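Local coordinates for protein soluble lytic murein transglycosylase (Pseudomonas aeruginosa, PDB 5OHU) that cleaves the glycan strands of cell-wall peptidoglycan as a soluble lytic transglycosylase, turning the polymer over both from strand ends and within strands, at residues A[272-277]-A[298-303]; A[281-286]-A[306-311]; A[313-318]-A[340-345]. All coordinates share one frame; numbering follows the deposited sequence. Where two conformers were deposited one is given.

Interaction 1: residues A[272-277]-A[298-303]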
loop_
_atom_site.group_PDB
_atom_site.type_symbol
_atom_site.label_atom_id
_atom_site.label_comp_id
_atom_site.label_asym_id
_atom_site.label_seq_id
_atom_site.Cartn_x
_atom_site.Cartn_y
_atom_site.Cartn_z
ATOM N N ASP A 272 22.812 -15.702 -10.003
ATOM C CA ASP A 272 21.774 -14.779 -9.557
ATOM C C ASP A 272 20.384 -15.282 -9.922
ATOM O O ASP A 272 19.469 -15.253 -9.089
ATOM C CB ASP A 272 22.012 -13.398 -10.160
ATOM C CG ASP A 272 23.413 -12.887 -9.893
ATOM O OD1 ASP A 272 23.855 -12.949 -8.726
ATOM O OD2 ASP A 272 24.076 -12.436 -10.854
ATOM N N GLU A 273 20.184 -15.721 -11.170
ATOM C CA GLU A 273 18.835 -16.144 -11.527
ATOM C C GLU A 273 18.441 -17.414 -10.784
ATOM O O GLU A 273 17.273 -17.567 -10.416
ATOM C CB GLU A 273 18.683 -16.315 -13.041
ATOM C CG GLU A 273 19.751 -17.115 -13.740
ATOM C CD GLU A 273 19.851 -16.747 -15.218
ATOM O OE1 GLU A 273 18.990 -15.968 -15.686
ATOM O OE2 GLU A 273 20.787 -17.219 -15.902
ATOM N N LYS A 274 19.399 -18.300 -10.504
ATOM C CA LYS A 274 19.089 -19.485 -9.716
ATOM C C LYS A 274 18.609 -19.111 -8.316
ATOM O O LYS A 274 17.649 -19.697 -7.811
ATOM C CB LYS A 274 20.301 -20.406 -9.643
ATOM C CG LYS A 274 19.948 -21.841 -9.321
ATOM C CD LYS A 274 21.199 -22.704 -9.244
ATOM C CE LYS A 274 22.032 -22.610 -10.518
ATOM N NZ LYS A 274 23.234 -23.493 -10.473
ATOM N N VAL A 275 19.246 -18.125 -7.679
ATOM C CA VAL A 275 18.787 -17.692 -6.362
ATOM C C VAL A 275 17.395 -17.085 -6.458
ATOM O O VAL A 275 16.536 -17.339 -5.612
ATOM C CB VAL A 275 19.791 -16.710 -5.728
ATOM C CG1 VAL A 275 19.090 -15.803 -4.752
ATOM C CG2 VAL A 275 20.882 -17.478 -5.007
ATOM N N ALA A 276 17.142 -16.288 -7.491
ATOM C CA ALA A 276 15.823 -15.686 -7.642
ATOM C C ALA A 276 14.761 -16.755 -7.845
ATOM O O ALA A 276 13.704 -16.721 -7.207
ATOM C CB ALA A 276 15.812 -14.702 -8.817
ATOM N N ILE A 277 15.024 -17.709 -8.746
ATOM C CA ILE A 277 14.072 -18.790 -8.978
ATOM C C ILE A 277 13.784 -19.524 -7.676
ATOM O O ILE A 277 12.622 -19.697 -7.275
ATOM C CB ILE A 277 14.607 -19.754 -10.049
ATOM C CG1 ILE A 277 14.807 -19.017 -11.371
ATOM C CG2 ILE A 277 13.639 -20.893 -10.230
ATOM C CD1 ILE A 277 15.552 -19.858 -12.425
ATOM N N THR A 298 16.654 -22.679 2.940
ATOM C CA THR A 298 17.856 -22.728 3.764
ATOM C C THR A 298 19.114 -22.732 2.903
ATOM O O THR A 298 20.113 -22.083 3.238
ATOM C CB THR A 298 17.795 -23.971 4.656
ATOM O OG1 THR A 298 16.635 -23.896 5.491
ATOM C CG2 THR A 298 19.039 -24.099 5.530
ATOM N N GLN A 299 19.082 -23.452 1.786
ATOM C CA GLN A 299 20.238 -23.526 0.907
ATOM C C GLN A 299 20.436 -22.240 0.104
ATOM O O GLN A 299 21.579 -21.860 -0.183
ATOM C CB GLN A 299 20.075 -24.723 -0.031
ATOM C CG GLN A 299 21.144 -24.865 -1.096
ATOM C CD GLN A 299 22.446 -25.389 -0.532
ATOM O OE1 GLN A 299 22.483 -25.926 0.576
ATOM N NE2 GLN A 299 23.522 -25.238 -1.292
ATOM N N TYR A 300 19.364 -21.547 -0.271
ATOM C CA TYR A 300 19.526 -20.401 -1.148
ATOM C C TYR A 300 19.467 -19.063 -0.422
ATOM O O TYR A 300 19.653 -18.026 -1.061
ATOM C CB TYR A 300 18.514 -20.473 -2.297
ATOM C CG TYR A 300 18.996 -21.495 -3.313
ATOM C CD1 TYR A 300 19.928 -21.147 -4.276
ATOM C CD2 TYR A 300 18.589 -22.828 -3.252
ATOM C CE1 TYR A 300 20.414 -22.081 -5.178
ATOM C CE2 TYR A 300 19.073 -23.774 -4.155
ATOM C CZ TYR A 300 19.985 -23.388 -5.116
ATOM O OH TYR A 300 20.482 -24.298 -6.022
ATOM N N ASP A 301 19.260 -19.056 0.897
ATOM C CA ASP A 301 19.487 -17.836 1.662
ATOM C C ASP A 301 20.117 -18.188 3.007
ATOM O O ASP A 301 19.553 -17.892 4.070
ATOM C CB ASP A 301 18.180 -17.058 1.823
ATOM C CG ASP A 301 18.399 -15.616 2.282
ATOM O OD1 ASP A 301 19.534 -15.113 2.149
ATOM O OD2 ASP A 301 17.423 -14.969 2.732
ATOM N N PRO A 302 21.292 -18.819 3.009
ATOM C CA PRO A 302 21.887 -19.218 4.296
ATOM C C PRO A 302 22.192 -18.041 5.211
ATOM O O PRO A 302 22.157 -18.201 6.440
ATOM C CB PRO A 302 23.165 -19.956 3.871
ATOM C CG PRO A 302 23.531 -19.328 2.567
ATOM C CD PRO A 302 22.207 -19.070 1.877
ATOM N N GLY A 303 22.477 -16.866 4.661
ATOM C CA GLY A 303 22.811 -15.727 5.490
ATOM C C GLY A 303 21.662 -14.802 5.838
ATOM O O GLY A 303 21.902 -13.720 6.384
HETATM O O HOH W 1 23.560 -23.606 -7.407
#
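Tyr300 reaches across from the last turn of helix 293-300 and turns its ring toward two consecutive residues of helix 271-287, Lys274 and Val275, which meet different parts of it. The backbones come close here, the CA atoms of Val275 and Tyr300 lying 5.9 Å apart, so even a short branched side chain can touch the tyrosine near its root. Val275 does so through CG2, which lies in the plane of the ring, at its edge, 3.9 Å from Tyr300 CD1. The methyl therefore abuts the rim of the ring. Lys274 passes obliquely by the hydroxyl end of the ring. Its chain leaves CB with CG opposite the backbone N (chi1 -158°), runs straight to CD and then bends (chi3 -55°). Lys274 CD thus comes to 3.7 Å from Tyr300 OH, while the bend carries the ammonium group away from the hydroxyl. A water joins the two polar ends: Lys274 NZ donates to its oxygen over 3.1 Å, and Tyr300 OH has a weaker link to the same water. Each residue suits a contact at the surface. Tyrosine offers an apolar ring edge to packing and a hydroxyl to water, lysine has a greasy stem below a charged tip, and valine fills the narrow part of the gap. Together the two segments bury 163 Å². Directly after Tyr300 the chain departs from helical geometry at Asp301, whose carboxylate accepts from the backbone N atoms of Arg305 and Asp306 and so shapes the turn into the next helix. Through Ile277, helix 271-287 also packs against helix 235-251, two helices earlier in the chain, so the tyrosine closes the end of helix 293-300 onto a helix with partners on both sides of it in sequence.

Interaction 2: residues A[281-286]-A[306-311]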
loop_
_atom_site.group_PDB
_atom_site.type_symbol
_atom_site.label_atom_id
_atom_site.label_comp_id
_atom_site.label_asym_id
_atom_site.label_seq_id
_atom_site.Cartn_x
_atom_site.Cartn_y
_atom_site.Cartn_z
ATOM N N ILE A 281 10.169 -19.840 -5.802
ATOM C CA ILE A 281 9.567 -21.151 -5.578
ATOM C C ILE A 281 9.473 -21.444 -4.081
ATOM O O ILE A 281 8.431 -21.900 -3.588
ATOM C CB ILE A 281 10.354 -22.242 -6.328
ATOM C CG1 ILE A 281 10.176 -22.066 -7.846
ATOM C CG2 ILE A 281 9.904 -23.643 -5.906
ATOM C CD1 ILE A 281 11.090 -22.927 -8.658
ATOM N N GLY A 282 10.540 -21.156 -3.332
ATOM C CA GLY A 282 10.520 -21.438 -1.900
ATOM C C GLY A 282 9.417 -20.681 -1.180
ATOM O O GLY A 282 8.668 -21.251 -0.377
ATOM N N LEU A 283 9.297 -19.385 -1.480
ATOM C CA LEU A 283 8.257 -18.562 -0.876
ATOM C C LEU A 283 6.867 -19.071 -1.228
ATOM O O LEU A 283 5.984 -19.134 -0.367
ATOM C CB LEU A 283 8.414 -17.112 -1.326
ATOM C CG LEU A 283 9.450 -16.276 -0.581
ATOM C CD1 LEU A 283 9.433 -14.858 -1.128
ATOM C CD2 LEU A 283 9.110 -16.282 0.906
ATOM N N SER A 284 6.646 -19.442 -2.482
ATOM C CA SER A 284 5.307 -19.905 -2.823
ATOM C C SER A 284 5.014 -21.276 -2.213
ATOM O O SER A 284 3.887 -21.544 -1.783
ATOM C CB SER A 284 5.122 -19.909 -4.342
ATOM O OG SER A 284 3.790 -20.257 -4.673
ATOM N N LEU A 285 6.005 -22.162 -2.145
ATOM C CA LEU A 285 5.766 -23.426 -1.453
ATOM C C LEU A 285 5.459 -23.193 0.023
ATOM O O LEU A 285 4.589 -23.854 0.598
ATOM C CB LEU A 285 6.978 -24.348 -1.581
ATOM C CG LEU A 285 7.184 -25.096 -2.891
ATOM C CD1 LEU A 285 8.521 -25.851 -2.870
ATOM C CD2 LEU A 285 6.019 -26.038 -3.132
ATOM N N ALA A 286 6.193 -22.280 0.661
ATOM C CA ALA A 286 6.017 -22.067 2.092
ATOM C C ALA A 286 4.637 -21.523 2.397
ATOM O O ALA A 286 4.052 -21.871 3.424
ATOM C CB ALA A 286 7.091 -21.116 2.632
ATOM N N ASP A 306 17.288 -12.042 2.706
ATOM C CA ASP A 306 15.978 -11.733 2.150
ATOM C C ASP A 306 14.967 -11.842 3.290
ATOM O O ASP A 306 14.639 -12.948 3.745
ATOM C CB ASP A 306 15.670 -12.684 0.996
ATOM C CG ASP A 306 14.437 -12.305 0.242
ATOM O OD1 ASP A 306 13.442 -11.904 0.874
ATOM O OD2 ASP A 306 14.448 -12.437 -0.994
ATOM N N ASN A 307 14.489 -10.685 3.760
ATOM C CA ASN A 307 13.623 -10.654 4.933
ATOM C C ASN A 307 12.322 -11.408 4.689
ATOM O O ASN A 307 11.811 -12.072 5.595
ATOM C CB ASN A 307 13.323 -9.212 5.327
ATOM C CG ASN A 307 14.481 -8.544 6.045
ATOM O OD1 ASN A 307 15.534 -9.140 6.279
ATOM N ND2 ASN A 307 14.289 -7.288 6.389
ATOM N N THR A 308 11.759 -11.301 3.481
ATOM C CA THR A 308 10.545 -12.046 3.174
ATOM C C THR A 308 10.780 -13.550 3.291
ATOM O O THR A 308 9.929 -14.279 3.816
ATOM C CB THR A 308 10.044 -11.688 1.778
ATOM O OG1 THR A 308 9.869 -10.271 1.703
ATOM C CG2 THR A 308 8.673 -12.374 1.507
ATOM N N VAL A 309 11.946 -14.027 2.844
ATOM C CA VAL A 309 12.234 -15.455 2.936
ATOM C C VAL A 309 12.505 -15.855 4.377
ATOM O O VAL A 309 12.154 -16.963 4.796
ATOM C CB VAL A 309 13.419 -15.838 2.019
ATOM C CG1 VAL A 309 13.810 -17.299 2.226
ATOM C CG2 VAL A 309 13.079 -15.570 0.550
ATOM N N THR A 310 13.142 -14.981 5.150
ATOM C CA THR A 310 13.420 -15.304 6.542
ATOM C C THR A 310 12.133 -15.456 7.331
ATOM O O THR A 310 11.993 -16.385 8.131
ATOM C CB THR A 310 14.283 -14.212 7.171
ATOM O OG1 THR A 310 15.472 -14.056 6.397
ATOM C CG2 THR A 310 14.659 -14.580 8.579
ATOM N N GLU A 311 11.187 -14.545 7.115
ATOM C CA GLU A 311 9.934 -14.576 7.854
ATOM C C GLU A 311 9.091 -15.782 7.456
ATOM O O GLU A 311 8.428 -16.385 8.304
ATOM C CB GLU A 311 9.154 -13.274 7.621
ATOM C CG GLU A 311 9.782 -12.029 8.236
ATOM C CD GLU A 311 8.805 -10.851 8.353
ATOM O OE1 GLU A 311 8.257 -10.430 7.307
ATOM O OE2 GLU A 311 8.600 -10.330 9.480
#
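Leu283 of helix 271-287 carries nearly all of this contact, ending against the first turn of helix 307-319; two conformers were modelled for it, and the account holds for one. From CB the chain turns with CG opposite its own carbonyl carbon (chi1 -81°), which swings the isopropyl end toward the partner helix. CG meets the Val309 methyl CG2 at 3.9 Å. Beyond it the branches part: CD1 packs on Thr308 CG2 at 3.7 Å, while CD2 settles on the backbone, 3.6 Å from Thr308 O and 3.8 Å from Val309 CA. Leucine suits the place because its forked tip can straddle two neighbouring residues, and threonine serves through its methyl. The turn being gripped is fixed by Asp306, its N-cap. Asp306 OD1 accepts from Val309 N at 3.3 Å, met from well above the carboxylate plane, and Asp306 O takes both Thr310 N and Thr310 OG1. Val309 also touches Met297 of helix 293-300, which lies between the two helices in sequence. Such packing of a helix on the next but one, with a short helix in between, is characteristic of the alpha-helical superhelix of Slt70-like transglycosylases.

Interaction 3: residues A[313-318]-A[340-345]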
loop_
_atom_site.group_PDB
_atom_site.type_symbol
_atom_site.label_atom_id
_atom_site.label_comp_id
_atom_site.label_asym_id
_atom_site.label_seq_id
_atom_site.Cartn_x
_atom_site.Cartn_y
_atom_site.Cartn_z
ATOM N N ARG A 313 10.245 -18.620 6.172
ATOM C CA ARG A 313 10.940 -19.764 6.746
ATOM C C ARG A 313 10.539 -19.964 8.204
ATOM O O ARG A 313 10.247 -21.085 8.640
ATOM C CB ARG A 313 12.454 -19.563 6.622
ATOM C CG ARG A 313 13.240 -20.855 6.673
ATOM C CD ARG A 313 14.732 -20.660 6.955
ATOM N NE ARG A 313 15.395 -19.860 5.939
ATOM C CZ ARG A 313 16.705 -19.632 5.908
ATOM N NH1 ARG A 313 17.214 -18.889 4.937
ATOM N NH2 ARG A 313 17.501 -20.155 6.831
ATOM N N THR A 314 10.485 -18.868 8.980
ATOM C CA THR A 314 10.087 -18.983 10.387
ATOM C C THR A 314 8.603 -19.305 10.520
ATOM O O THR A 314 8.217 -20.143 11.347
ATOM C CB THR A 314 10.406 -17.702 11.171
ATOM O OG1 THR A 314 11.724 -17.225 10.842
ATOM C CG2 THR A 314 10.356 -17.989 12.683
ATOM N N ARG A 315 7.758 -18.658 9.710
ATOM C CA ARG A 315 6.326 -18.943 9.742
ATOM C C ARG A 315 6.054 -20.411 9.438
ATOM O O ARG A 315 5.236 -21.058 10.105
ATOM C CB ARG A 315 5.590 -18.042 8.747
ATOM C CG ARG A 315 5.409 -16.614 9.249
ATOM C CD ARG A 315 4.887 -15.642 8.186
ATOM N NE ARG A 315 4.686 -14.348 8.825
ATOM C CZ ARG A 315 4.914 -13.167 8.268
ATOM N NH1 ARG A 315 5.340 -13.081 7.015
ATOM N NH2 ARG A 315 4.710 -12.064 8.975
ATOM N N LEU A 316 6.751 -20.955 8.443
ATOM C CA LEU A 316 6.534 -22.336 8.056
ATOM C C LEU A 316 6.931 -23.281 9.185
ATOM O O LEU A 316 6.216 -24.243 9.476
ATOM C CB LEU A 316 7.316 -22.636 6.774
ATOM C CG LEU A 316 7.267 -24.056 6.197
ATOM C CD1 LEU A 316 5.835 -24.532 6.010
ATOM C CD2 LEU A 316 7.990 -24.113 4.868
ATOM N N LEU A 317 8.053 -23.004 9.856
ATOM C CA LEU A 317 8.430 -23.826 11.002
ATOM C C LEU A 317 7.351 -23.781 12.075
ATOM O O LEU A 317 7.046 -24.798 12.702
ATOM C CB LEU A 317 9.779 -23.367 11.564
ATOM C CG LEU A 317 10.975 -23.666 10.651
ATOM C CD1 LEU A 317 12.197 -22.856 11.057
ATOM C CD2 LEU A 317 11.274 -25.182 10.676
ATOM N N LEU A 318 6.762 -22.606 12.294
ATOM C CA LEU A 318 5.691 -22.488 13.276
ATOM C C LEU A 318 4.461 -23.272 12.833
ATOM O O LEU A 318 3.832 -23.960 13.640
ATOM C CB LEU A 318 5.331 -21.014 13.495
ATOM C CG LEU A 318 6.383 -20.093 14.137
ATOM C CD1 LEU A 318 5.886 -18.670 14.017
ATOM C CD2 LEU A 318 6.662 -20.421 15.597
ATOM N N THR A 340 11.432 -5.951 15.717
ATOM C CA THR A 340 9.984 -5.831 15.631
ATOM C C THR A 340 9.288 -6.553 16.776
ATOM O O THR A 340 9.770 -7.560 17.310
ATOM C CB THR A 340 9.482 -6.400 14.319
ATOM O OG1 THR A 340 9.680 -7.820 14.338
ATOM C CG2 THR A 340 10.258 -5.760 13.156
ATOM N N SER A 341 8.116 -6.039 17.133
ATOM C CA SER A 341 7.304 -6.712 18.135
ATOM C C SER A 341 6.914 -8.112 17.683
ATOM O O SER A 341 6.778 -9.009 18.515
ATOM C CB SER A 341 6.058 -5.884 18.429
ATOM O OG SER A 341 5.418 -5.534 17.214
ATOM N N ARG A 342 6.745 -8.316 16.373
ATOM C CA ARG A 342 6.425 -9.633 15.831
ATOM C C ARG A 342 7.461 -10.681 16.235
ATOM O O ARG A 342 7.125 -11.720 16.823
ATOM C CB ARG A 342 6.310 -9.554 14.305
ATOM C CG ARG A 342 6.160 -10.924 13.666
ATOM C CD ARG A 342 6.125 -10.839 12.169
ATOM N NE ARG A 342 4.971 -10.069 11.716
ATOM C CZ ARG A 342 5.062 -9.081 10.834
ATOM N NH1 ARG A 342 6.254 -8.760 10.338
ATOM N NH2 ARG A 342 3.975 -8.428 10.463
ATOM N N TRP A 343 8.725 -10.442 15.923
ATOM C CA TRP A 343 9.682 -11.511 16.176
ATOM C C TRP A 343 10.174 -11.527 17.610
ATOM O O TRP A 343 10.642 -12.577 18.070
ATOM C CB TRP A 343 10.842 -11.445 15.176
ATOM C CG TRP A 343 10.284 -11.654 13.820
ATOM C CD1 TRP A 343 10.229 -10.748 12.776
ATOM C CD2 TRP A 343 9.575 -12.810 13.384
ATOM N NE1 TRP A 343 9.551 -11.301 11.720
ATOM C CE2 TRP A 343 9.145 -12.565 12.064
ATOM C CE3 TRP A 343 9.280 -14.045 13.975
ATOM C CZ2 TRP A 343 8.435 -13.509 11.329
ATOM C CZ3 TRP A 343 8.570 -14.970 13.251
ATOM C CH2 TRP A 343 8.153 -14.700 11.940
ATOM N N ARG A 344 10.038 -10.420 18.344
ATOM C CA ARG A 344 10.209 -10.510 19.793
ATOM C C ARG A 344 9.127 -11.397 20.386
ATOM O O ARG A 344 9.401 -12.241 21.252
ATOM C CB ARG A 344 10.183 -9.118 20.433
ATOM C CG ARG A 344 11.466 -8.309 20.222
ATOM C CD ARG A 344 11.462 -7.012 21.014
ATOM N NE ARG A 344 10.743 -5.991 20.260
ATOM C CZ ARG A 344 10.003 -5.019 20.788
ATOM N NH1 ARG A 344 9.882 -4.914 22.105
ATOM N NH2 ARG A 344 9.399 -4.150 19.981
ATOM N N TYR A 345 7.890 -11.253 19.902
ATOM C CA TYR A 345 6.842 -12.136 20.389
ATOM C C TYR A 345 7.142 -13.584 20.037
ATOM O O TYR A 345 7.052 -14.468 20.895
ATOM C CB TYR A 345 5.463 -11.740 19.844
ATOM C CG TYR A 345 4.432 -12.777 20.239
ATOM C CD1 TYR A 345 3.935 -12.820 21.555
ATOM C CD2 TYR A 345 3.993 -13.740 19.323
ATOM C CE1 TYR A 345 3.026 -13.782 21.952
ATOM C CE2 TYR A 345 3.073 -14.706 19.699
ATOM C CZ TYR A 345 2.593 -14.719 21.018
ATOM O OH TYR A 345 1.680 -15.678 21.397
#
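Helix 313-318 and helix 341-345 run in roughly the same direction, 38° apart with their axes 12.7 Å from each other, so long side chains must bridge between Thr314 and Trp343, the residues nearest in backbone. Trp343 spans most of the gap. The outer carbons of its six-membered ring come obliquely onto Thr314, with CZ3 3.6 Å from CG2 and CH2 3.8 Å from CB. A small threonine suits the indole's tip, and its hydroxyl is already spent on Thr310 O. Trp343 is held at its root as well, since its backbone N donates almost straight (170°) to OG1 of the N-cap Thr340.

Alongside, Arg315 runs extended from CG to NE and presents NH2 over one face of the Arg342 guanidinium, 3.4 Å from Arg342 NE and 3.5 Å from Arg342 CZ. The two planes are 70° apart, an edge-on approach to a face. Arg342 bends at chi3, and its CD lies over one face of the Trp343 indole, near the rim.

Two cations so close need anions, and these are supplied: Arg315 NH2 forms a salt bridge with Glu600, and Arg342 NH1 one with Glu311, which also accepts from Trp343 NE1. Tyr375 OH adds a neutral partner for Arg342 NE. The glutamates probably offset the like charges, and the arginines in turn would help keep them ionised.

Overall arrangement
Interactions 1 and 2 interleave along the chain and interaction 3 follows; burial increases from 1 to 3. Interaction 1 is a surface contact, mixing ring-edge packing with a water link; interaction 2, partly buried, is essentially apolar across its segments; interaction 3 is buried yet carries the most charge. Interactions 1 and 2 share helix 271-287, and interactions 2 and 3 share helix 307-319. Further contacts knit them together: Asp301 O of interaction 1 accepts from Arg313 NH1 of interaction 3, and Ala286 of interaction 2 packs on Leu316 of interaction 3. Interaction 3 is also where this helical run meets helix 595-600, through Glu600, so its polar chemistry joins parts remote in sequence.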